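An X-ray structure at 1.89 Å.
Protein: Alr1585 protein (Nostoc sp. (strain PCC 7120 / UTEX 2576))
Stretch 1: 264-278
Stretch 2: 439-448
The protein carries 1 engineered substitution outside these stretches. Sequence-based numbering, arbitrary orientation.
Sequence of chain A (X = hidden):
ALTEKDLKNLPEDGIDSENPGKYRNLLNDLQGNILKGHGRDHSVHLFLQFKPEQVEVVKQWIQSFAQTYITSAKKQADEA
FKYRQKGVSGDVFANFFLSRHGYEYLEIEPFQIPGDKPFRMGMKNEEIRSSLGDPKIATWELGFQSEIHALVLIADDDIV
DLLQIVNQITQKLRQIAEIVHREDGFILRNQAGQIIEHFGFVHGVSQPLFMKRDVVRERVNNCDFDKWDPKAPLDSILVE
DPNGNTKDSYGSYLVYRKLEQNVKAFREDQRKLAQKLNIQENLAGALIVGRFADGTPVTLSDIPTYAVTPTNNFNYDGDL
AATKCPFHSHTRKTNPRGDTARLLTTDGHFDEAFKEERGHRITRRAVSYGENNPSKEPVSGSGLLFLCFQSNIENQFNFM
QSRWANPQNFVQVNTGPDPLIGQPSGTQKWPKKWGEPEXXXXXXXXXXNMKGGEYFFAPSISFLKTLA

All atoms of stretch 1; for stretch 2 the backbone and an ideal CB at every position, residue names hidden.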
# COMPACT_ATOMS: atom_id res chain seq x y z
N LYS A 264 19.44 -3.54 -18.64
CA LYS A 264 19.60 -2.30 -19.40
C LYS A 264 19.91 -2.60 -20.87
O LYS A 264 19.26 -2.04 -21.79
CB LYS A 264 20.71 -1.43 -18.79
CG LYS A 264 20.89 -0.07 -19.46
CD LYS A 264 22.06 0.66 -18.81
CE LYS A 264 22.56 1.79 -19.68
NZ LYS A 264 21.54 2.86 -19.70
N ALA A 265 20.87 -3.48 -21.10
CA ALA A 265 21.29 -3.80 -22.46
C ALA A 265 20.24 -4.62 -23.21
O ALA A 265 20.02 -4.40 -24.41
CB ALA A 265 22.63 -4.54 -22.43
N PHE A 266 19.58 -5.52 -22.50
CA PHE A 266 18.48 -6.31 -23.08
C PHE A 266 17.39 -5.37 -23.61
O PHE A 266 16.95 -5.52 -24.76
CB PHE A 266 17.93 -7.31 -22.08
CG PHE A 266 16.77 -8.14 -22.59
CD1 PHE A 266 15.49 -7.64 -22.59
CD2 PHE A 266 16.99 -9.42 -23.10
CE1 PHE A 266 14.43 -8.41 -23.06
CE2 PHE A 266 15.95 -10.16 -23.61
CZ PHE A 266 14.66 -9.68 -23.57
N ARG A 267 16.94 -4.44 -22.78
CA ARG A 267 15.89 -3.51 -23.18
C ARG A 267 16.32 -2.68 -24.42
O ARG A 267 15.50 -2.44 -25.33
CB ARG A 267 15.52 -2.55 -22.05
CG ARG A 267 14.87 -3.22 -20.85
CD ARG A 267 13.36 -3.30 -20.93
NE ARG A 267 12.84 -4.22 -19.88
CZ ARG A 267 12.73 -3.92 -18.58
NH1 ARG A 267 13.09 -2.72 -18.11
NH2 ARG A 267 12.26 -4.85 -17.72
N GLU A 268 17.57 -2.22 -24.44
CA GLU A 268 18.09 -1.46 -25.60
C GLU A 268 18.07 -2.31 -26.88
O GLU A 268 17.68 -1.83 -27.95
CB GLU A 268 19.53 -0.96 -25.37
CG GLU A 268 19.63 0.12 -24.31
CD GLU A 268 21.07 0.48 -23.91
OE1 GLU A 268 22.04 -0.15 -24.43
OE2 GLU A 268 21.24 1.39 -23.06
N ASP A 269 18.46 -3.58 -26.75
CA ASP A 269 18.54 -4.50 -27.92
C ASP A 269 17.11 -4.80 -28.42
O ASP A 269 16.85 -4.76 -29.62
CB ASP A 269 19.30 -5.74 -27.48
CG ASP A 269 20.02 -6.47 -28.63
OD1 ASP A 269 20.00 -5.97 -29.77
OD2 ASP A 269 20.54 -7.57 -28.34
N GLN A 270 16.19 -5.02 -27.48
CA GLN A 270 14.78 -5.20 -27.79
C GLN A 270 14.21 -3.98 -28.54
O GLN A 270 13.52 -4.14 -29.54
CB GLN A 270 13.98 -5.49 -26.51
CG GLN A 270 12.48 -5.65 -26.73
CD GLN A 270 11.73 -5.94 -25.45
OE1 GLN A 270 12.35 -6.23 -24.41
NE2 GLN A 270 10.38 -5.76 -25.48
N ARG A 271 14.51 -2.78 -28.09
CA ARG A 271 14.07 -1.55 -28.78
C ARG A 271 14.67 -1.44 -30.17
O ARG A 271 14.01 -1.02 -31.12
CB ARG A 271 14.37 -0.27 -27.97
CG ARG A 271 13.40 -0.07 -26.80
CD ARG A 271 13.50 1.36 -26.24
NE ARG A 271 14.75 1.54 -25.53
CZ ARG A 271 14.98 1.14 -24.26
NH1 ARG A 271 14.00 0.60 -23.55
NH2 ARG A 271 16.18 1.33 -23.72
N LYS A 272 15.95 -1.77 -30.28
CA LYS A 272 16.59 -1.71 -31.57
C LYS A 272 15.99 -2.72 -32.56
O LYS A 272 15.78 -2.41 -33.74
CB LYS A 272 18.09 -1.89 -31.45
CG LYS A 272 18.71 -1.74 -32.84
CD LYS A 272 20.12 -1.26 -32.89
CE LYS A 272 20.59 -1.16 -34.33
NZ LYS A 272 22.06 -1.00 -34.45
N LEU A 273 15.74 -3.92 -32.09
CA LEU A 273 15.09 -4.96 -32.88
C LEU A 273 13.74 -4.47 -33.36
O LEU A 273 13.42 -4.56 -34.56
CB LEU A 273 14.93 -6.24 -32.03
CG LEU A 273 14.13 -7.38 -32.63
CD1 LEU A 273 14.77 -7.90 -33.92
CD2 LEU A 273 13.95 -8.48 -31.61
N ALA A 274 12.97 -3.87 -32.45
CA ALA A 274 11.66 -3.34 -32.79
C ALA A 274 11.75 -2.26 -33.87
O ALA A 274 10.96 -2.23 -34.82
CB ALA A 274 10.98 -2.80 -31.54
N GLN A 275 12.72 -1.38 -33.73
CA GLN A 275 12.89 -0.28 -34.70
C GLN A 275 13.29 -0.85 -36.06
O GLN A 275 12.80 -0.39 -37.08
CB GLN A 275 13.97 0.71 -34.30
CG GLN A 275 13.76 1.45 -33.00
CD GLN A 275 14.90 2.41 -32.69
OE1 GLN A 275 15.53 3.00 -33.61
NE2 GLN A 275 15.18 2.60 -31.38
N LYS A 276 14.19 -1.82 -36.07
CA LYS A 276 14.66 -2.43 -37.32
C LYS A 276 13.52 -3.12 -38.08
O LYS A 276 13.36 -2.94 -39.31
CB LYS A 276 15.84 -3.38 -37.05
CG LYS A 276 17.12 -2.59 -36.82
CD LYS A 276 17.52 -1.72 -38.04
CE LYS A 276 18.03 -2.54 -39.21
NZ LYS A 276 18.66 -1.75 -40.31
N LEU A 277 12.68 -3.85 -37.34
CA LEU A 277 11.54 -4.51 -37.94
C LEU A 277 10.33 -3.60 -38.13
O LEU A 277 9.32 -4.03 -38.70
CB LEU A 277 11.12 -5.71 -37.08
CG LEU A 277 12.18 -6.79 -36.90
CD1 LEU A 277 11.73 -7.80 -35.87
CD2 LEU A 277 12.50 -7.45 -38.24
N ASN A 278 10.40 -2.38 -37.61
CA ASN A 278 9.28 -1.48 -37.59
C ASN A 278 8.03 -2.13 -36.97
O ASN A 278 6.96 -2.14 -37.60
CB ASN A 278 8.99 -0.98 -39.02
CG ASN A 278 8.12 0.22 -39.02
OD1 ASN A 278 8.25 1.09 -38.16
ND2 ASN A 278 7.19 0.27 -39.95
N UNK A 439 11.11 -12.72 -43.64
CA UNK A 439 11.91 -12.47 -42.46
C UNK A 439 13.04 -11.50 -42.74
O UNK A 439 13.38 -11.20 -43.88
CB UNK A 439 12.47 -13.78 -41.92
N UNK A 440 13.64 -11.04 -41.66
CA UNK A 440 14.82 -10.22 -41.71
C UNK A 440 15.80 -10.73 -40.63
O UNK A 440 15.38 -11.09 -39.53
CB UNK A 440 14.47 -8.74 -41.51
N UNK A 441 17.09 -10.80 -40.95
CA UNK A 441 18.09 -11.29 -39.98
C UNK A 441 18.44 -10.21 -38.96
O UNK A 441 18.56 -9.04 -39.31
CB UNK A 441 19.36 -11.75 -40.70
N UNK A 442 18.61 -10.60 -37.70
CA UNK A 442 19.10 -9.70 -36.66
C UNK A 442 19.80 -10.57 -35.62
O UNK A 442 19.26 -11.61 -35.20
CB UNK A 442 17.97 -8.88 -36.04
N UNK A 443 21.00 -10.15 -35.24
CA UNK A 443 21.78 -10.90 -34.23
C UNK A 443 21.41 -10.36 -32.86
O UNK A 443 21.95 -9.35 -32.43
CB UNK A 443 23.29 -10.78 -34.47
N UNK A 444 20.46 -11.02 -32.18
CA UNK A 444 20.09 -10.57 -30.87
C UNK A 444 21.19 -11.05 -29.91
O UNK A 444 21.60 -12.22 -29.94
CB UNK A 444 18.71 -11.09 -30.47
N UNK A 445 21.71 -10.14 -29.10
CA UNK A 445 22.82 -10.47 -28.27
C UNK A 445 22.40 -11.22 -27.02
O UNK A 445 21.26 -11.09 -26.54
CB UNK A 445 23.58 -9.20 -27.90
N UNK A 446 23.32 -12.02 -26.50
CA UNK A 446 23.10 -12.79 -25.26
C UNK A 446 23.35 -11.86 -24.09
O UNK A 446 24.45 -11.34 -23.93
CB UNK A 446 24.01 -14.02 -25.18
N UNK A 447 22.31 -11.62 -23.29
CA UNK A 447 22.37 -10.72 -22.17
C UNK A 447 22.26 -11.44 -20.81
O UNK A 447 21.95 -10.81 -19.79
CB UNK A 447 21.26 -9.68 -22.30
N UNK A 448 22.52 -12.75 -20.82
CA UNK A 448 22.55 -13.61 -19.63
C UNK A 448 23.95 -14.21 -19.49
O UNK A 448 24.51 -14.69 -20.50
CB UNK A 448 21.49 -14.71 -19.72

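Stretch 2 runs along one side of the helix formed by 264-277, its opening strand at 146° to the helix direction, so early positions lie near the helix's end and later ones near Phe266.

At position 439 the CA-to-CB bond points away, and stretch 1 offers nothing within reach. This contact hardly restricts the choice; the residue is Thr439, whose branched CB is at home in extended backbone.

Position 440 points toward the helix, its ideal CB 4.0 Å from Leu277 CD2. An aliphatic stem would suit that neighbour, and Lys276 O could take a donor directly, or an acid through a water. The residue is Glu440. Its CB packs against Leu277 CD2, and a water donates to both Glu440 OE1 (2.8 Å) and Lys276 O (2.7 Å), linking two acceptors that could not bond each other directly.

Position 441, on the alternate side of the strand, points away and leaves room for almost any residue. It is Glu441, which makes no contact with stretch 1.

Position 442 points toward the helix again, its ideal CB 4.0 Å from Leu273 CD1, while the carboxylate of Asp269 lies one turn earlier in the helix. A leucine or methionine could cover Leu273, but a long, flat side chain ending in a donor would serve both features. Tyr442 does so: Leu273 CD1 lies 3.9 Å from the centroid of its ring, over one face, and Tyr442 OH donates to Asp269 OD1 at 2.6 Å.

Position 443 points away, so stretch 1 sets no limit; it is Asn443, which makes no contact with the helix.

At 444 the bond points sideways, with Asp269, Leu273 and the ring of Phe266 beyond the CB. An aliphatic chain could meet Leu273, while an aromatic ring also reaches Phe266. Phe444 turns its edge toward the face of Phe266, centroids 5.5 Å apart and planes at 75°, and Asp269 OD2 lies over one face of its own ring.

Position 445 matters chiefly for its backbone: its N donates to Asp269 OD2 at 2.9 Å, a bond any residue but proline could supply. The residue is Gln445. CA-to-CB points sideways, and the end of the side chain leads off from the helix; Gln445 OE1 accepts from the backbone N of position 446 at 2.9 Å.

Position 446 points away, and stretch 1 would admit almost any residue; Leu446 occupies it.

Position 447 points toward the helix, its ideal CB 4.1 Å from Phe266 CB. Ala265 has only a methyl group here, leaving space for a broad side chain, and Asp269 OD2 can accept another hydrogen bond. An aromatic with a donor is attractive, and Trp447 fits: Ala265 CB sits 3.4 Å from the centroid of its six-membered ring, Phe266 CA lies over the five-membered ring, and Trp447 NE1 donates to Asp269 OD2 at 2.9 Å. Asp269 thus accepts three hydrogen bonds from stretch 2.

Position 448 points sideways with nothing of stretch 1 near its ideal CB, so almost any residue would do; it is Ile448.

Stretch 2, residues 439-448: TEEYNFQLWI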
# COMPACT_ATOMS: atom_id res chain seq x y z
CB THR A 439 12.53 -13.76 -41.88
OG1 THR A 439 13.37 -14.36 -42.85
CG2 THR A 439 11.44 -14.75 -41.45
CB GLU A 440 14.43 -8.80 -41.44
CG GLU A 440 15.59 -7.87 -41.22
CD GLU A 440 15.16 -6.41 -41.33
OE1 GLU A 440 14.21 -6.12 -42.10
OE2 GLU A 440 15.79 -5.57 -40.66
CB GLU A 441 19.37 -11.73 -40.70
CG GLU A 441 19.25 -13.06 -41.41
CD GLU A 441 20.54 -13.48 -42.07
OE1 GLU A 441 21.41 -12.63 -42.29
OE2 GLU A 441 20.69 -14.69 -42.33
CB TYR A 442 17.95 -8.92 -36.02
CG TYR A 442 18.30 -7.90 -34.99
CD1 TYR A 442 18.54 -8.26 -33.66
CD2 TYR A 442 18.34 -6.55 -35.31
CE1 TYR A 442 18.84 -7.31 -32.68
CE2 TYR A 442 18.65 -5.60 -34.34
CZ TYR A 442 18.89 -5.99 -33.03
OH TYR A 442 19.17 -5.02 -32.10
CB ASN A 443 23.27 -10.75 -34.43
CG ASN A 443 23.88 -11.76 -35.36
OD1 ASN A 443 24.91 -12.34 -34.99
ND2 ASN A 443 23.29 -12.00 -36.52
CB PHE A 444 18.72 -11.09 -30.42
CG PHE A 444 18.18 -10.35 -29.22
CD1 PHE A 444 17.51 -9.15 -29.37
CD2 PHE A 444 18.36 -10.88 -27.93
CE1 PHE A 444 17.04 -8.45 -28.27
CE2 PHE A 444 17.90 -10.18 -26.83
CZ PHE A 444 17.23 -8.97 -27.00
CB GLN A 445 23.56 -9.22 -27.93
CG GLN A 445 24.83 -9.40 -27.15
CD GLN A 445 25.85 -10.25 -27.90
OE1 GLN A 445 25.80 -11.48 -27.81
NE2 GLN A 445 26.70 -9.62 -28.68
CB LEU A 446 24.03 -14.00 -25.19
CG LEU A 446 24.02 -14.85 -23.93
CD1 LEU A 446 22.65 -15.43 -23.70
CD2 LEU A 446 25.09 -15.93 -24.03
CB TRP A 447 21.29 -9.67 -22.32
CG TRP A 447 21.52 -8.81 -23.49
CD1 TRP A 447 20.68 -8.71 -24.58
CD2 TRP A 447 22.66 -7.98 -23.79
NE1 TRP A 447 21.21 -7.84 -25.49
CE2 TRP A 447 22.42 -7.38 -25.03
CE3 TRP A 447 23.87 -7.68 -23.12
CZ2 TRP A 447 23.34 -6.51 -25.64
CZ3 TRP A 447 24.78 -6.83 -23.72
CH2 TRP A 447 24.51 -6.24 -24.95
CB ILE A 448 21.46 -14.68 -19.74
CG1 ILE A 448 20.10 -13.98 -19.68
CG2 ILE A 448 21.61 -15.73 -18.66
CD1 ILE A 448 18.89 -14.85 -20.05
O HOH W 1 12.41 -4.06 -41.56
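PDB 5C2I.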